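Local coordinates for protein LEOA (Escherichia coli, PDB 4AUR) that is a bacterial dynamin-like GTPase of enterotoxigenic strains, probably coupling GTP hydrolysis to work on membranes, at residues Lys302-Asp306 with Gln399-Ser403; Ser389-Ser393 with Gln531-Met535. All blocks are in the same frame, centred on the assembly; numbering follows the deposited sequence.

Contact 1: residues Lys302-Asp306 with Gln399-Ser403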
loop_
_atom_site.group_PDB
_atom_site.type_symbol
_atom_site.label_atom_id
_atom_site.label_comp_id
_atom_site.label_asym_id
_atom_site.label_seq_id
_atom_site.Cartn_x
_atom_site.Cartn_y
_atom_site.Cartn_z
ATOM N N LYS A 302 7.903 9.784 -0.867
ATOM C CA LYS A 302 9.187 10.035 -0.227
ATOM C C LYS A 302 10.249 10.579 -1.168
ATOM O O LYS A 302 10.974 11.465 -0.809
ATOM C CB LYS A 302 9.709 8.747 0.390
ATOM C CG LYS A 302 11.198 8.756 0.685
ATOM C CD LYS A 302 11.593 7.769 1.775
ATOM C CE LYS A 302 13.121 7.605 1.868
ATOM N NZ LYS A 302 13.938 8.866 1.898
ATOM N N ASN A 303 10.371 10.012 -2.359
ATOM C CA ASN A 303 11.393 10.442 -3.303
ATOM C C ASN A 303 11.121 11.806 -3.828
ATOM O O ASN A 303 12.039 12.534 -4.086
ATOM C CB ASN A 303 11.519 9.490 -4.497
ATOM C CG ASN A 303 12.757 9.778 -5.355
ATOM O OD1 ASN A 303 12.651 10.153 -6.518
ATOM N ND2 ASN A 303 13.943 9.595 -4.772
ATOM N N ASP A 304 9.853 12.139 -4.004
ATOM C CA ASP A 304 9.458 13.433 -4.516
ATOM C C ASP A 304 9.697 14.483 -3.431
ATOM O O ASP A 304 10.090 15.598 -3.721
ATOM C CB ASP A 304 7.983 13.383 -4.930
ATOM C CG ASP A 304 7.576 14.527 -5.868
ATOM O OD1 ASP A 304 8.454 15.307 -6.296
ATOM O OD2 ASP A 304 6.365 14.638 -6.188
ATOM N N GLU A 305 9.499 14.104 -2.176
ATOM C CA GLU A 305 9.627 15.025 -1.066
ATOM C C GLU A 305 11.098 15.287 -0.742
ATOM O O GLU A 305 11.475 16.424 -0.442
ATOM C CB GLU A 305 8.863 14.491 0.147
ATOM C CG GLU A 305 7.349 14.494 -0.074
ATOM C CD GLU A 305 6.550 13.642 0.925
ATOM O OE1 GLU A 305 7.169 12.875 1.711
ATOM O OE2 GLU A 305 5.286 13.734 0.913
ATOM N N ASP A 306 11.920 14.241 -0.800
ATOM C CA ASP A 306 13.375 14.377 -0.731
ATOM C C ASP A 306 13.888 15.392 -1.741
ATOM O O ASP A 306 14.737 16.202 -1.415
ATOM C CB ASP A 306 14.082 13.061 -1.042
ATOM C CG ASP A 306 14.124 12.090 0.132
ATOM O OD1 ASP A 306 13.633 12.397 1.239
ATOM O OD2 ASP A 306 14.680 10.984 -0.061
ATOM N N GLN A 399 19.195 10.375 3.161
ATOM C CA GLN A 399 17.867 10.164 2.600
ATOM C C GLN A 399 17.857 9.206 1.399
ATOM O O GLN A 399 16.962 8.379 1.255
ATOM C CB GLN A 399 17.295 11.506 2.161
ATOM C CG GLN A 399 17.021 12.456 3.293
ATOM C CD GLN A 399 16.386 11.780 4.481
ATOM O OE1 GLN A 399 15.389 11.082 4.362
ATOM N NE2 GLN A 399 16.962 12.003 5.646
ATOM N N LEU A 400 18.850 9.342 0.531
ATOM C CA LEU A 400 19.050 8.398 -0.568
ATOM C C LEU A 400 19.182 6.986 -0.036
ATOM O O LEU A 400 18.690 6.029 -0.635
ATOM C CB LEU A 400 20.327 8.734 -1.313
ATOM C CG LEU A 400 20.277 10.002 -2.115
ATOM C CD1 LEU A 400 21.563 10.143 -2.903
ATOM C CD2 LEU A 400 19.071 9.992 -3.031
ATOM N N SER A 401 19.871 6.855 1.084
ATOM C CA SER A 401 20.102 5.559 1.647
ATOM C C SER A 401 18.851 4.989 2.259
ATOM O O SER A 401 18.732 3.784 2.355
ATOM C CB SER A 401 21.235 5.619 2.663
ATOM O OG SER A 401 22.444 5.868 1.968
ATOM N N SER A 402 17.924 5.831 2.693
ATOM C CA SER A 402 16.698 5.301 3.289
ATOM C C SER A 402 15.677 4.932 2.208
ATOM O O SER A 402 14.767 4.173 2.468
ATOM C CB SER A 402 16.093 6.280 4.289
ATOM O OG SER A 402 15.782 7.478 3.630
ATOM N N SER A 403 15.811 5.501 1.021
ATOM C CA SER A 403 15.039 5.053 -0.113
ATOM C C SER A 403 15.575 3.693 -0.562
ATOM O O SER A 403 14.808 2.760 -0.751
ATOM C CB SER A 403 15.108 6.056 -1.256
ATOM O OG SER A 403 14.582 7.304 -0.862
#
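K302 reaches across from one helix to the other and hydrogen-bonds through its NZ to the backbone O of Q399, 3.1 Å away. The ammonium comes in tilted 30° from the carbonyl plane. The same NZ forms a salt bridge within its own helix, 3.0 Å from OD2 of D306, which it meets on the syn side of the carboxylate. One charge thus joins an acidic side chain one turn along to a main-chain oxygen of the facing helix. K302 gets there with CG anti to its backbone N and a nearly extended chain that bends only at chi4, the last turn that swings NZ toward D306.

The two segments belong to the long helices 275-343 and 368-408, antiparallel neighbours in the helical bundle of the dynamin-like domain; their local axes run 10.7 Å apart at an angle of 172°.

Q399 O is shared further. The S402 hydroxyl donates to it, OG 2.8 Å from O of Q399, and the backbone N of S403 adds the regular helical bond.

The hydroxyls of S402 and S403 also lie near the lysine, their OG atoms 2.9 and 3.2 Å from NZ of K302, so that the end of the lysine lies between them and D306. In the packing beside it, OD2 of D306 sits 3.5 Å from CB of Q399. The D306 carboxylate and the Q399 amide are turned 81° apart, nearly perpendicular. Beyond the pair, S403 also packs on F299 and, from helix 430-447, I437.

Contact 2: residues Ser389-Ser393 with Gln531-Met535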
loop_
_atom_site.group_PDB
_atom_site.type_symbol
_atom_site.label_atom_id
_atom_site.label_comp_id
_atom_site.label_asym_id
_atom_site.label_seq_id
_atom_site.Cartn_x
_atom_site.Cartn_y
_atom_site.Cartn_z
ATOM N N SER A 389 29.105 22.238 3.477
ATOM C CA SER A 389 28.906 21.384 2.338
ATOM C C SER A 389 28.968 19.913 2.743
ATOM O O SER A 389 28.397 19.041 2.069
ATOM C CB SER A 389 29.962 21.680 1.279
ATOM O OG SER A 389 31.072 20.861 1.513
ATOM N N GLN A 390 29.651 19.632 3.844
ATOM C CA GLN A 390 29.683 18.292 4.338
ATOM C C GLN A 390 28.390 17.889 5.016
ATOM O O GLN A 390 27.984 16.749 4.907
ATOM C CB GLN A 390 30.840 18.079 5.299
ATOM C CG GLN A 390 31.274 16.612 5.364
ATOM C CD GLN A 390 32.297 16.236 4.297
ATOM O OE1 GLN A 390 32.909 17.091 3.641
ATOM N NE2 GLN A 390 32.498 14.945 4.134
ATOM N N ARG A 391 27.759 18.803 5.734
ATOM C CA ARG A 391 26.467 18.515 6.345
ATOM C C ARG A 391 25.376 18.366 5.301
ATOM O O ARG A 391 24.409 17.645 5.510
ATOM C CB ARG A 391 26.069 19.592 7.344
ATOM C CG ARG A 391 26.673 19.357 8.715
ATOM C CD ARG A 391 26.246 20.404 9.734
ATOM N NE ARG A 391 27.226 21.486 9.822
ATOM C CZ ARG A 391 27.051 22.720 9.366
ATOM N NH1 ARG A 391 25.909 23.095 8.771
ATOM N NH2 ARG A 391 28.044 23.587 9.509
ATOM N N LEU A 392 25.530 19.046 4.177
ATOM C CA LEU A 392 24.578 18.930 3.107
ATOM C C LEU A 392 24.715 17.564 2.439
ATOM O O LEU A 392 23.719 16.911 2.190
ATOM C CB LEU A 392 24.756 20.076 2.100
ATOM C CG LEU A 392 24.266 19.895 0.663
ATOM C CD1 LEU A 392 22.768 19.655 0.621
ATOM C CD2 LEU A 392 24.638 21.133 -0.132
ATOM N N SER A 393 25.937 17.149 2.139
ATOM C CA SER A 393 26.189 15.844 1.559
ATOM C C SER A 393 25.645 14.767 2.472
ATOM O O SER A 393 25.073 13.807 2.004
ATOM C CB SER A 393 27.688 15.635 1.364
ATOM O OG SER A 393 28.033 14.269 1.216
ATOM N N GLN A 531 31.455 22.117 -4.364
ATOM C CA GLN A 531 30.609 20.925 -4.320
ATOM C C GLN A 531 29.117 21.190 -4.115
ATOM O O GLN A 531 28.293 20.332 -4.415
ATOM C CB GLN A 531 31.103 19.899 -3.308
ATOM C CG GLN A 531 31.294 20.420 -1.909
ATOM C CD GLN A 531 32.735 20.754 -1.630
ATOM O OE1 GLN A 531 33.637 19.937 -1.901
ATOM N NE2 GLN A 531 32.974 21.959 -1.097
ATOM N N ILE A 532 28.750 22.361 -3.607
ATOM C CA ILE A 532 27.333 22.689 -3.485
ATOM C C ILE A 532 26.725 22.760 -4.878
ATOM O O ILE A 532 25.673 22.187 -5.099
ATOM C CB ILE A 532 27.063 23.982 -2.713
ATOM C CG1 ILE A 532 27.446 23.808 -1.243
ATOM C CG2 ILE A 532 25.581 24.329 -2.774
ATOM C CD1 ILE A 532 27.717 25.108 -0.513
ATOM N N GLN A 533 27.373 23.442 -5.825
ATOM C CA GLN A 533 26.814 23.496 -7.169
ATOM C C GLN A 533 26.837 22.083 -7.782
ATOM O O GLN A 533 25.867 21.630 -8.416
ATOM C CB GLN A 533 27.560 24.497 -8.036
ATOM C CG GLN A 533 27.176 24.461 -9.515
ATOM C CD GLN A 533 27.686 25.678 -10.276
ATOM O OE1 GLN A 533 28.520 25.563 -11.177
ATOM N NE2 GLN A 533 27.196 26.852 -9.907
ATOM N N GLN A 534 27.936 21.381 -7.557
ATOM C CA GLN A 534 28.087 20.054 -8.102
ATOM C C GLN A 534 26.989 19.114 -7.608
ATOM O O GLN A 534 26.380 18.430 -8.405
ATOM C CB GLN A 534 29.498 19.524 -7.825
ATOM C CG GLN A 534 30.541 20.202 -8.700
ATOM C CD GLN A 534 31.973 20.041 -8.208
ATOM O OE1 GLN A 534 32.255 19.333 -7.223
ATOM N NE2 GLN A 534 32.908 20.714 -8.912
HETATM N N MSE A 535 26.707 19.115 -6.312
HETATM C CA MSE A 535 25.608 18.333 -5.765
HETATM C C MSE A 535 24.268 18.782 -6.283
HETATM O O MSE A 535 23.357 18.000 -6.373
HETATM C CB MSE A 535 25.540 18.467 -4.256
HETATM C CG MSE A 535 26.723 17.790 -3.584
HETATM SE SE MSE A 535 26.694 17.877 -1.604
HETATM C CE MSE A 535 28.337 18.932 -1.346
#
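S389-S393 and Q531-M535 run nearly parallel, their local helix axes 21° apart and 10.3 Å from each other at closest approach, with S389 opposite I532 and S393 opposite M535. Both belong to the elongated helical bundle of the dynamin-like domain, where helix 530-544 packs against helix 368-408, and all six touching residues are buried.

No hydrogen bond crosses the interface, and the packing is mainly apolar. L392 sends CD2 to within 4.0 Å of CG1 of I532, the two side chains passing at a slant. It also meets the selenomethionine M535 end to end, CG lying 3.9 Å from SE. L392 also packs on D313, I314 and S317 of helix 275-343, so three helices converge on this leucine.

The S389 side chain lies against Q531, with CB 3.7 Å from CG of Q531. Its hydroxyl is engaged by the backbone O of T386, whereas that of S393 pairs with T448. SE of M535 abuts S393, 3.9 Å from its CB. The M535 chain then bends at chi3 (-117°), which carries the terminal CE back to 3.4 Å from the backbone O of S389.

How the contacts relate
From the N terminus, the chain passes the GTPase region and enters helix 275-343, which carries the first segment of contact 1. It returns in helix 368-408, which first supplies 389-393 to contact 2 and then 399-403, closing the loop of contact 1 over 92 intervening residues. Helix 530-544 brings 531-535 back much later, closing contact 2 across 137 residues. The segments alternate along the chain, so the two closures cross rather than nest. Helix 368-408 is common to both, with the contact centres about 17 Å apart and their nearest atoms about 7 Å apart. Together they tie an antiparallel helical pair to a late helix of the same domain.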